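Local coordinates for protein putative Nitroreductase (Desulfovibrio desulfuricans subsp. desulfuricans str. G20, PDB 3E39) that binds flavin mononucleotide and is probably an oxidoreductase of the nitroreductase family, at residues 48-53 with 84-89; 79-84 with 148-153. All blocks are in the same frame, centred on the assembly; numbering follows the deposited sequence.

Contact 1 of 2, residues 48-53 with 84-89; sequences QPCRFL and VFLDRE
Arg-51 NH1 is the best-held polar atom, gripped by two backbone carbonyls of its own segment. Gln-48 O, 2.9 Å from NH1, offers an in-plane lone pair; Cys-50 O, also 2.9 Å from NH1, is met from above its carbonyl plane. Both oxygens lie close to the guanidinium plane, so together they fix its rotation. A bend at chi2 (-65°) brings the group back over the preceding residues and beside Asp-87. There NH2 reaches Asp-87 OD2 at 3.1 Å, a salt bridge whose hydrogen bond is weak: the two planes stand 79° apart, and Asp-87 CB sits over one guanidinium face. Asp-87 OD1 closes an Asx turn with Glu-89 N and pairs with Arg-142. The carboxylate probably also eases the repulsion between Arg-51 NH2 and the nearby Arg-163 of the second subunit.

Next to these groups the two backbones are joined as antiparallel strands. Asp-87 N-H points almost straight at Pro-49 O, nearly along the C=O axis (N to O 2.8 Å), and Arg-51 and Phe-85 form a hydrogen-bonded pair. On the Cys-50 and Phe-52 face, Leu-86 CD2 lies alongside Pro-49 CG (3.6 Å) and also touches Cys-50 SG (3.9 Å). On the other face, Leu-53 CB meets the edge of the Phe-85 ring at CE1 (4.0 Å).

Leu-168, Leu-170 and Glu-171 of the second subunit pack here. Strand 50-56 is outermost within its chain; Phe-52's backbone hydrogen bonds to that subunit are consistent with the partner's C-terminal region extending the sheet, as in intertwined dimers of FMN-dependent nitroreductases.

Contact 2 of 2, residues 79-84 with 148-153; sequences KVIILV and AIAAGH
Ala-151 O takes two backbone N-H groups, from Lys-79 (O to N 2.9 Å) and Val-80 (O to N 3.2 Å). The first donor lies nearly along the C=O axis, the second above the carbonyl plane. Two residues facing one make this a classic beta bulge, set at the start of strand 80-87. Ala-151 N returns a bond to Val-80 O at 2.8 Å, again nearly along the carbonyl axis. Two residues further on, Ile-82 and Ile-149 exchange a reciprocal pair of bonds; Ile-82 N reaches Ile-149 O (2.8 Å) in the carbonyl plane. The same Ile-149 O also receives a CA-H...O contact from Ile-81.

Small residues of strand 143-152 meet branched ones of strand 80-87. Ala-148 CB touches Leu-83 CD2 at 3.6 Å and Ile-81 CG2 at 4.1 Å, two methyl groups from neighbours on one face. On the opposite face, Val-80 CG1, turned into the crowded position between N and C (chi1 63°), rests on Ala-151 CB at 3.9 Å.

The face of Ala-148 and Ala-150 lies near the flavin site: the Ala-148 side chain is about 8 Å from FMN. On the other face helix 28-39 covers Val-80 and Ile-82, while helix 94-114 packs on Ile-149. Beyond the pair, strand 50-56 bonds to the backbone of strand 80-87, and side chains of strand 118-122 touch Ile-149, Ala-150 and Ala-151.

Strand 80-87 serves both contacts and Val-84 belongs to each: its later half pairs with strand 50-56 in contact 1, its earlier half with strand 143-152 in contact 2. Leu-53 O, 2.8 Å from Leu-83 N, probably hydrogen-bonds the two regions together, and Phe-52 packs on Ile-82. Both are buried and both are packed by helices 28-39 and 94-114, but the second subunit touches contact 1 alone. Contact 2 lies mid-sheet, with helices packed on one face and the flavin site near the other; its strands share backbone bonds and aliphatic packing. Contact 1 joins strand 80-87 to strand 50-56, outermost within the chain; there an arginine and an aspartate add charge.

Contact 1 of 2, residues 48-53 with 84-89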
loop_
_atom_site.group_PDB
_atom_site.type_symbol
_atom_site.label_atom_id
_atom_site.label_comp_id
_atom_site.label_asym_id
_atom_site.label_seq_id
_atom_site.Cartn_x
_atom_site.Cartn_y
_atom_site.Cartn_z
ATOM N N GLN A 48 6.928 -5.367 -11.402
ATOM C CA GLN A 48 7.245 -6.188 -10.230
ATOM C C GLN A 48 8.661 -5.890 -9.733
ATOM O O GLN A 48 9.521 -6.768 -9.744
ATOM C CB GLN A 48 7.083 -7.673 -10.560
ATOM C CG GLN A 48 5.660 -8.028 -10.985
ATOM C CD GLN A 48 5.607 -9.381 -11.635
ATOM O OE1 GLN A 48 6.078 -10.368 -11.059
ATOM N NE2 GLN A 48 5.045 -9.449 -12.825
ATOM N N PRO A 49 8.891 -4.644 -9.290
ATOM C CA PRO A 49 10.218 -4.216 -8.846
ATOM C C PRO A 49 10.644 -4.648 -7.440
ATOM O O PRO A 49 11.817 -4.457 -7.084
ATOM C CB PRO A 49 10.108 -2.707 -8.895
ATOM C CG PRO A 49 8.687 -2.430 -8.481
ATOM C CD PRO A 49 7.903 -3.549 -9.170
ATOM N N CYS A 50 9.708 -5.172 -6.643
ATOM C CA CYS A 50 10.021 -5.514 -5.263
ATOM C C CYS A 50 10.808 -6.812 -5.124
ATOM O O CYS A 50 10.552 -7.814 -5.820
ATOM C CB CYS A 50 8.773 -5.555 -4.375
ATOM S SG CYS A 50 7.931 -3.975 -4.251
ATOM N N ARG A 51 11.719 -6.793 -4.149
ATOM C CA ARG A 51 12.574 -7.934 -3.822
ATOM C C ARG A 51 12.522 -8.092 -2.292
ATOM O O ARG A 51 12.337 -7.108 -1.569
ATOM C CB ARG A 51 13.996 -7.694 -4.297
ATOM C CG ARG A 51 14.148 -7.525 -5.796
ATOM C CD ARG A 51 13.803 -8.800 -6.594
ATOM N NE ARG A 51 14.004 -8.506 -8.025
ATOM C CZ ARG A 51 13.092 -7.970 -8.837
ATOM N NH1 ARG A 51 11.857 -7.755 -8.428
ATOM N NH2 ARG A 51 13.410 -7.707 -10.115
ATOM N N PHE A 52 12.723 -9.315 -1.820
ATOM C CA PHE A 52 12.524 -9.631 -0.404
ATOM C C PHE A 52 13.647 -10.467 0.150
ATOM O O PHE A 52 14.242 -11.297 -0.564
ATOM C CB PHE A 52 11.205 -10.387 -0.238
ATOM C CG PHE A 52 10.050 -9.715 -0.943
ATOM C CD1 PHE A 52 9.308 -8.741 -0.318
ATOM C CD2 PHE A 52 9.771 -9.998 -2.283
ATOM C CE1 PHE A 52 8.259 -8.116 -0.974
ATOM C CE2 PHE A 52 8.721 -9.346 -2.942
ATOM C CZ PHE A 52 7.965 -8.421 -2.269
ATOM N N LEU A 53 13.939 -10.246 1.429
ATOM C CA LEU A 53 14.936 -11.039 2.131
ATOM C C LEU A 53 14.395 -11.371 3.508
ATOM O O LEU A 53 14.100 -10.476 4.300
ATOM C CB LEU A 53 16.248 -10.283 2.233
ATOM C CG LEU A 53 17.385 -11.025 2.950
ATOM C CD1 LEU A 53 17.673 -12.427 2.395
ATOM C CD2 LEU A 53 18.599 -10.126 2.932
ATOM N N VAL A 84 12.301 -5.504 2.642
ATOM C CA VAL A 84 11.717 -5.172 1.354
ATOM C C VAL A 84 12.608 -4.183 0.603
ATOM O O VAL A 84 13.034 -3.168 1.157
ATOM C CB VAL A 84 10.332 -4.549 1.564
ATOM C CG1 VAL A 84 9.603 -4.343 0.222
ATOM C CG2 VAL A 84 9.520 -5.428 2.536
ATOM N N PHE A 85 12.841 -4.465 -0.680
ATOM C CA PHE A 85 13.686 -3.637 -1.519
ATOM C C PHE A 85 13.035 -3.420 -2.882
ATOM O O PHE A 85 12.088 -4.115 -3.281
ATOM C CB PHE A 85 15.034 -4.321 -1.835
ATOM C CG PHE A 85 15.771 -4.816 -0.636
ATOM C CD1 PHE A 85 15.454 -6.051 -0.089
ATOM C CD2 PHE A 85 16.795 -4.070 -0.066
ATOM C CE1 PHE A 85 16.107 -6.513 1.023
ATOM C CE2 PHE A 85 17.458 -4.541 1.049
ATOM C CZ PHE A 85 17.119 -5.754 1.591
ATOM N N LEU A 86 13.504 -2.396 -3.574
ATOM C CA LEU A 86 13.216 -2.260 -4.987
ATOM C C LEU A 86 14.510 -2.601 -5.721
ATOM O O LEU A 86 15.614 -2.192 -5.322
ATOM C CB LEU A 86 12.789 -0.855 -5.399
ATOM C CG LEU A 86 11.452 -0.361 -4.871
ATOM C CD1 LEU A 86 11.290 1.105 -5.069
ATOM C CD2 LEU A 86 10.332 -1.137 -5.552
ATOM N N ASP A 87 14.359 -3.377 -6.778
ATOM C CA ASP A 87 15.460 -3.681 -7.692
ATOM C C ASP A 87 15.605 -2.455 -8.586
ATOM O O ASP A 87 14.715 -2.114 -9.368
ATOM C CB ASP A 87 15.128 -4.926 -8.495
ATOM C CG ASP A 87 16.209 -5.289 -9.516
ATOM O OD1 ASP A 87 16.964 -4.420 -9.971
ATOM O OD2 ASP A 87 16.259 -6.453 -9.909
ATOM N N ARG A 88 16.732 -1.778 -8.480
ATOM C CA ARG A 88 16.961 -0.557 -9.263
ATOM C C ARG A 88 16.886 -0.761 -10.770
ATOM O O ARG A 88 16.526 0.173 -11.483
ATOM C CB ARG A 88 18.287 0.106 -8.879
ATOM C CG ARG A 88 18.286 0.598 -7.434
ATOM C CD ARG A 88 19.565 1.344 -7.051
ATOM N NE ARG A 88 19.589 1.702 -5.636
ATOM C CZ ARG A 88 19.013 2.783 -5.106
ATOM N NH1 ARG A 88 18.329 3.636 -5.856
ATOM N NH2 ARG A 88 19.080 2.983 -3.806
ATOM N N GLU A 89 17.205 -1.964 -11.248
ATOM C CA GLU A 89 17.108 -2.247 -12.686
ATOM C C GLU A 89 15.671 -2.351 -13.181
ATOM O O GLU A 89 15.390 -2.026 -14.325
ATOM C CB GLU A 89 17.881 -3.526 -13.042
ATOM C CG GLU A 89 19.371 -3.324 -12.961
ATOM C CD GLU A 89 19.816 -2.188 -13.877
ATOM O OE1 GLU A 89 19.448 -2.238 -15.081
ATOM O OE2 GLU A 89 20.492 -1.244 -13.393
#

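Contact 2 of 2, residues 79-84 with 148-153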
loop_
_atom_site.group_PDB
_atom_site.type_symbol
_atom_site.label_atom_id
_atom_site.label_comp_id
_atom_site.label_asym_id
_atom_site.label_seq_id
_atom_site.Cartn_x
_atom_site.Cartn_y
_atom_site.Cartn_z
ATOM N N LYS A 79 10.151 -12.636 15.629
ATOM C CA LYS A 79 10.513 -14.008 15.254
ATOM C C LYS A 79 10.938 -14.083 13.809
ATOM O O LYS A 79 11.751 -14.948 13.436
ATOM C CB LYS A 79 9.372 -14.999 15.530
ATOM C CG LYS A 79 8.921 -14.997 16.988
ATOM C CD LYS A 79 10.086 -15.063 17.984
ATOM C CE LYS A 79 9.666 -14.564 19.339
ATOM N NZ LYS A 79 10.808 -14.380 20.277
ATOM N N VAL A 80 10.388 -13.187 12.989
ATOM C CA VAL A 80 10.820 -13.092 11.600
ATOM C C VAL A 80 10.788 -11.619 11.175
ATOM O O VAL A 80 9.937 -10.848 11.616
ATOM C CB VAL A 80 9.950 -13.967 10.652
ATOM C CG1 VAL A 80 8.500 -13.504 10.645
ATOM C CG2 VAL A 80 10.551 -14.004 9.206
ATOM N N ILE A 81 11.759 -11.243 10.351
ATOM C CA ILE A 81 11.849 -9.923 9.753
ATOM C C ILE A 81 11.904 -10.127 8.223
ATOM O O ILE A 81 12.664 -10.983 7.727
ATOM C CB ILE A 81 13.088 -9.160 10.251
ATOM C CG1 ILE A 81 12.920 -8.855 11.756
ATOM C CG2 ILE A 81 13.259 -7.832 9.503
ATOM C CD1 ILE A 81 14.146 -8.352 12.449
ATOM N N ILE A 82 11.068 -9.400 7.486
ATOM C CA ILE A 82 11.094 -9.439 6.034
ATOM C C ILE A 82 11.626 -8.071 5.559
ATOM O O ILE A 82 11.022 -7.019 5.811
ATOM C CB ILE A 82 9.701 -9.758 5.393
ATOM C CG1 ILE A 82 9.215 -11.164 5.785
ATOM C CG2 ILE A 82 9.766 -9.659 3.820
ATOM C CD1 ILE A 82 7.758 -11.440 5.389
ATOM N N LEU A 83 12.793 -8.086 4.935
ATOM C CA LEU A 83 13.342 -6.887 4.338
ATOM C C LEU A 83 12.774 -6.715 2.930
ATOM O O LEU A 83 12.733 -7.675 2.142
ATOM C CB LEU A 83 14.866 -6.911 4.334
ATOM C CG LEU A 83 15.544 -7.162 5.675
ATOM C CD1 LEU A 83 17.082 -7.149 5.513
ATOM C CD2 LEU A 83 15.105 -6.153 6.697
ATOM N N VAL A 84 12.301 -5.504 2.642
ATOM C CA VAL A 84 11.717 -5.172 1.354
ATOM C C VAL A 84 12.608 -4.183 0.603
ATOM O O VAL A 84 13.034 -3.168 1.157
ATOM C CB VAL A 84 10.332 -4.549 1.564
ATOM C CG1 VAL A 84 9.603 -4.343 0.222
ATOM C CG2 VAL A 84 9.520 -5.428 2.536
ATOM N N ALA A 148 11.450 -2.696 6.560
ATOM C CA ALA A 148 11.607 -3.997 7.211
ATOM C C ALA A 148 10.283 -4.252 7.919
ATOM O O ALA A 148 9.754 -3.355 8.519
ATOM C CB ALA A 148 12.743 -3.993 8.242
ATOM N N ILE A 149 9.750 -5.462 7.844
ATOM C CA ILE A 149 8.541 -5.814 8.566
ATOM C C ILE A 149 8.982 -6.803 9.620
ATOM O O ILE A 149 9.543 -7.862 9.278
ATOM C CB ILE A 149 7.478 -6.515 7.716
ATOM C CG1 ILE A 149 7.118 -5.677 6.507
ATOM C CG2 ILE A 149 6.201 -6.755 8.551
ATOM C CD1 ILE A 149 6.037 -6.283 5.682
ATOM N N ALA A 150 8.774 -6.431 10.881
ATOM C CA ALA A 150 9.069 -7.295 12.020
ATOM C C ALA A 150 7.769 -7.978 12.373
ATOM O O ALA A 150 6.732 -7.313 12.389
ATOM C CB ALA A 150 9.572 -6.457 13.228
ATOM N N ALA A 151 7.813 -9.274 12.667
ATOM C CA ALA A 151 6.605 -10.038 12.939
ATOM C C ALA A 151 6.769 -11.153 13.975
ATOM O O ALA A 151 7.861 -11.635 14.235
ATOM C CB ALA A 151 6.031 -10.636 11.611
ATOM N N GLY A 152 5.638 -11.579 14.516
ATOM C CA GLY A 152 5.585 -12.686 15.479
ATOM C C GLY A 152 4.162 -12.872 15.971
ATOM O O GLY A 152 3.246 -12.152 15.549
ATOM N N HIS A 153 3.951 -13.882 16.792
ATOM C CA HIS A 153 2.647 -14.050 17.407
ATOM C C HIS A 153 2.553 -12.905 18.421
ATOM O O HIS A 153 3.513 -12.589 19.136
ATOM C CB HIS A 153 2.472 -15.451 17.997
ATOM C CG HIS A 153 2.454 -16.531 16.966
ATOM N ND1 HIS A 153 1.291 -16.988 16.380
ATOM C CD2 HIS A 153 3.466 -17.208 16.372
ATOM C CE1 HIS A 153 1.587 -17.927 15.502
ATOM N NE2 HIS A 153 2.901 -18.077 15.472
#